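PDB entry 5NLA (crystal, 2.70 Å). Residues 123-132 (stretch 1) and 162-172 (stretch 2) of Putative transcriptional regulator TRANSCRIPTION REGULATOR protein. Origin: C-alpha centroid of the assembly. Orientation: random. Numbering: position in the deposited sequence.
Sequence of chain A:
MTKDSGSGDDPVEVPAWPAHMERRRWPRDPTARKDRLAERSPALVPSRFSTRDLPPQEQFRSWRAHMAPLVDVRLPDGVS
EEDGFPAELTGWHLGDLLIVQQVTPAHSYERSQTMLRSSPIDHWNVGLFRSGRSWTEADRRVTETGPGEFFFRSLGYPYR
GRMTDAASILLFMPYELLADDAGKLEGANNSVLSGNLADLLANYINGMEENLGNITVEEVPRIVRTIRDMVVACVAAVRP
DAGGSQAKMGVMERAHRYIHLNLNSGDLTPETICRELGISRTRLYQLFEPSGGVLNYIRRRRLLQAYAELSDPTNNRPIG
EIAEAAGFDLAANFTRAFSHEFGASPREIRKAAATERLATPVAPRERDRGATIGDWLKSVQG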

# COMPACT_ATOMS: atom_id res chain seq x y z
N HIS A 123 -1.75 2.68 3.16
CA HIS A 123 -0.90 3.19 2.12
C HIS A 123 -1.67 3.19 0.80
O HIS A 123 -2.64 2.45 0.64
N TRP A 124 -1.24 4.04 -0.13
CA TRP A 124 -1.65 3.94 -1.52
C TRP A 124 -0.74 2.89 -2.15
O TRP A 124 0.49 3.00 -2.10
N ASN A 125 -1.33 1.85 -2.71
CA ASN A 125 -0.57 0.75 -3.30
C ASN A 125 -0.66 0.88 -4.81
O ASN A 125 -1.75 0.96 -5.38
N VAL A 126 0.50 0.95 -5.44
CA VAL A 126 0.60 0.85 -6.89
C VAL A 126 1.52 -0.30 -7.20
O VAL A 126 2.59 -0.40 -6.61
N GLY A 127 1.10 -1.17 -8.11
CA GLY A 127 1.86 -2.38 -8.40
C GLY A 127 1.93 -2.66 -9.88
O GLY A 127 0.90 -2.69 -10.54
N LEU A 128 3.15 -2.86 -10.38
CA LEU A 128 3.41 -3.19 -11.78
C LEU A 128 3.75 -4.65 -11.93
O LEU A 128 4.58 -5.14 -11.18
N PHE A 129 3.18 -5.33 -12.92
CA PHE A 129 3.51 -6.74 -13.20
C PHE A 129 4.53 -6.83 -14.33
O PHE A 129 4.29 -6.31 -15.43
N ARG A 130 5.66 -7.48 -14.06
CA ARG A 130 6.60 -7.87 -15.13
C ARG A 130 5.99 -9.05 -15.87
O ARG A 130 5.94 -9.06 -17.09
N SER A 131 5.55 -10.04 -15.10
CA SER A 131 4.82 -11.19 -15.61
C SER A 131 3.69 -11.57 -14.65
O SER A 131 3.73 -11.24 -13.49
N GLY A 132 2.72 -12.31 -15.17
CA GLY A 132 1.57 -12.76 -14.42
C GLY A 132 0.37 -11.86 -14.64
O GLY A 132 0.42 -10.88 -15.38
N ARG A 162 -7.29 -12.95 -6.93
CA ARG A 162 -6.40 -14.06 -7.24
C ARG A 162 -5.32 -13.55 -8.17
O ARG A 162 -5.58 -12.69 -9.02
N MET A 163 -4.11 -14.07 -8.01
CA MET A 163 -3.13 -13.93 -9.07
C MET A 163 -2.55 -15.27 -9.48
O MET A 163 -2.46 -16.23 -8.72
N THR A 164 -2.17 -15.29 -10.73
CA THR A 164 -1.40 -16.35 -11.30
C THR A 164 0.00 -16.20 -10.65
O THR A 164 0.19 -15.30 -9.79
N ASP A 165 0.96 -17.06 -11.00
CA ASP A 165 2.35 -16.82 -10.60
C ASP A 165 2.80 -15.52 -11.25
O ASP A 165 2.38 -15.21 -12.35
N ALA A 166 3.59 -14.73 -10.55
CA ALA A 166 3.87 -13.38 -11.02
C ALA A 166 5.12 -12.82 -10.42
O ALA A 166 5.59 -13.28 -9.39
N ALA A 167 5.67 -11.83 -11.12
CA ALA A 167 6.75 -10.99 -10.63
C ALA A 167 6.24 -9.58 -10.72
O ALA A 167 5.82 -9.14 -11.79
N SER A 168 6.26 -8.87 -9.61
CA SER A 168 5.82 -7.49 -9.62
C SER A 168 6.79 -6.59 -8.90
O SER A 168 7.63 -7.05 -8.11
N ILE A 169 6.69 -5.30 -9.21
CA ILE A 169 7.32 -4.26 -8.41
C ILE A 169 6.19 -3.39 -7.83
O ILE A 169 5.32 -2.91 -8.57
N LEU A 170 6.19 -3.25 -6.51
CA LEU A 170 5.10 -2.62 -5.76
C LEU A 170 5.57 -1.36 -5.02
O LEU A 170 6.57 -1.39 -4.31
N LEU A 171 4.83 -0.26 -5.20
CA LEU A 171 5.03 0.98 -4.44
C LEU A 171 3.96 1.09 -3.34
O LEU A 171 2.76 0.97 -3.61
N PHE A 172 4.41 1.31 -2.11
CA PHE A 172 3.52 1.61 -1.01
C PHE A 172 3.86 3.03 -0.56
O PHE A 172 4.97 3.29 -0.12

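The two strands run antiparallel, and their strongest polar links are backbone hydrogen bonds. Val126 and Leu171 exchange a pair, Leu171 N to Val126 O at 2.7 Å and Val126 N to Leu171 O at 2.9 Å; Leu128 and Ile169 repeat the pattern, with Leu128 N to Ile169 O at 2.8 Å and Ile169 N to Leu128 O at 2.9 Å. Beyond Phe129 a beta bulge shifts the register by one residue, so Ala167 O accepts from both Arg130 N at 2.8 Å and, weakly, Ser131 N at 3.4 Å, while Ala167 N donates to Ser131 O at 3.1 Å.

One side chain joins this network. Asn125, with chi1 t, brings its amide back to the partner strand, where ND2 donates to Leu171 O at 3.1 Å. The same ND2 lies over one face of the Phe172 ring, 3.2 Å from Phe172 CE1, so the flat side of the amide packs against the ring while its hydrogen bond goes to the carbonyl.

Asn125, Phe129, Ser168, Leu170 and Phe172 share one face of the sheet. Gly127 leaves room there for Leu170 (m, t): Leu170 CD2 sits 3.4 Å from Gly127 CA, where a CB would clash with it. Phe129, chi1 m, places a ring face against Ser168 CB, and its CE2 reaches Ala166 CB at 3.7 Å; small side chains suit this close approach. Met163 SD lies obliquely, 4.4 Å from Phe129 CZ.

The other face carries Val126 (t), Leu128 (t, p), Ile169 (t, t) and Leu171 (m, t), aliphatic residues well suited to burial. Leu128 CB meets Ile169 CG2 at 3.7 Å, and Val126 CG1 meets Leu171 CD1 at 4.2 Å. Ile169 CG2 also lies over the Arg130 guanidinium, 3.7 Å from NH2. Past the bulge, Gly132 has backbone angles that call for glycine, and its CA approaches Thr164 CG2 to 3.4 Å.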

# COMPACT_ATOMS: atom_id res chain seq x y z
CB HIS A 123 0.37 2.33 1.98
CG HIS A 123 1.30 2.38 3.16
ND1 HIS A 123 0.93 1.95 4.42
CD2 HIS A 123 2.58 2.79 3.26
CE1 HIS A 123 1.95 2.12 5.25
NE2 HIS A 123 2.96 2.62 4.57
CB TRP A 124 -1.49 5.27 -2.24
CG TRP A 124 -2.09 6.43 -1.51
CD1 TRP A 124 -1.44 7.32 -0.73
CD2 TRP A 124 -3.47 6.82 -1.51
NE1 TRP A 124 -2.33 8.24 -0.23
CE2 TRP A 124 -3.58 7.96 -0.70
CE3 TRP A 124 -4.62 6.31 -2.12
CZ2 TRP A 124 -4.78 8.60 -0.48
CZ3 TRP A 124 -5.83 6.95 -1.89
CH2 TRP A 124 -5.90 8.09 -1.08
CB ASN A 125 -1.16 -0.59 -2.83
CG ASN A 125 -0.22 -1.78 -3.00
OD1 ASN A 125 -0.68 -2.92 -2.92
ND2 ASN A 125 1.06 -1.55 -3.21
CB VAL A 126 1.13 2.15 -7.49
CG1 VAL A 126 1.64 1.94 -8.91
CG2 VAL A 126 0.03 3.20 -7.46
CB LEU A 128 4.61 -2.40 -12.27
CG LEU A 128 5.09 -2.65 -13.70
CD1 LEU A 128 4.01 -2.25 -14.69
CD2 LEU A 128 6.37 -1.87 -13.92
CB PHE A 129 2.26 -7.53 -13.57
CG PHE A 129 1.41 -7.91 -12.38
CD1 PHE A 129 0.87 -6.94 -11.55
CD2 PHE A 129 1.14 -9.23 -12.10
CE1 PHE A 129 0.09 -7.28 -10.46
CE2 PHE A 129 0.37 -9.59 -11.01
CZ PHE A 129 -0.15 -8.61 -10.18
CB ARG A 130 7.98 -8.27 -14.57
CG ARG A 130 8.59 -7.32 -13.55
CD ARG A 130 8.52 -5.89 -14.03
NE ARG A 130 9.42 -5.00 -13.31
CZ ARG A 130 9.65 -3.73 -13.65
NH1 ARG A 130 9.05 -3.19 -14.70
NH2 ARG A 130 10.50 -3.00 -12.93
CB SER A 131 5.76 -12.37 -15.75
OG SER A 131 6.27 -12.75 -14.49
CB ARG A 162 -7.16 -15.17 -7.96
CG ARG A 162 -8.42 -15.69 -7.28
CD ARG A 162 -9.07 -16.87 -8.00
NE ARG A 162 -8.74 -16.94 -9.42
CZ ARG A 162 -7.67 -17.56 -9.95
NH1 ARG A 162 -6.77 -18.22 -9.20
NH2 ARG A 162 -7.48 -17.52 -11.27
CB MET A 163 -2.02 -12.92 -8.74
CG MET A 163 -1.19 -13.20 -7.51
SD MET A 163 0.06 -11.94 -7.26
CE MET A 163 -1.00 -10.82 -6.39
CB THR A 164 -1.47 -16.19 -12.85
OG1 THR A 164 -1.51 -17.47 -13.46
CG2 THR A 164 -0.33 -15.40 -13.41
CB ASP A 165 3.26 -17.99 -10.96
CG ASP A 165 3.55 -18.11 -12.46
OD1 ASP A 165 2.72 -17.74 -13.32
OD2 ASP A 165 4.62 -18.63 -12.79
CB ALA A 166 2.69 -12.47 -10.72
CB ALA A 167 8.00 -11.14 -11.50
CB SER A 168 4.41 -7.36 -9.02
OG SER A 168 4.34 -7.87 -7.70
CB ILE A 169 8.41 -3.51 -9.21
CG1 ILE A 169 9.17 -2.53 -8.30
CG2 ILE A 169 7.84 -2.80 -10.43
CD1 ILE A 169 10.59 -2.24 -8.75
CB LEU A 170 4.57 -3.60 -4.71
CG LEU A 170 3.88 -4.91 -5.10
CD1 LEU A 170 3.52 -5.67 -3.83
CD2 LEU A 170 2.64 -4.68 -5.95
CB LEU A 171 4.89 2.21 -5.34
CG LEU A 171 5.69 2.27 -6.63
CD1 LEU A 171 5.31 3.49 -7.45
CD2 LEU A 171 7.18 2.27 -6.33
CB PHE A 172 3.72 0.64 0.14
CG PHE A 172 3.35 -0.79 -0.17
CD1 PHE A 172 2.04 -1.23 -0.03
CD2 PHE A 172 4.34 -1.73 -0.52
CE1 PHE A 172 1.70 -2.56 -0.29
CE2 PHE A 172 4.01 -3.06 -0.76
CZ PHE A 172 2.69 -3.48 -0.66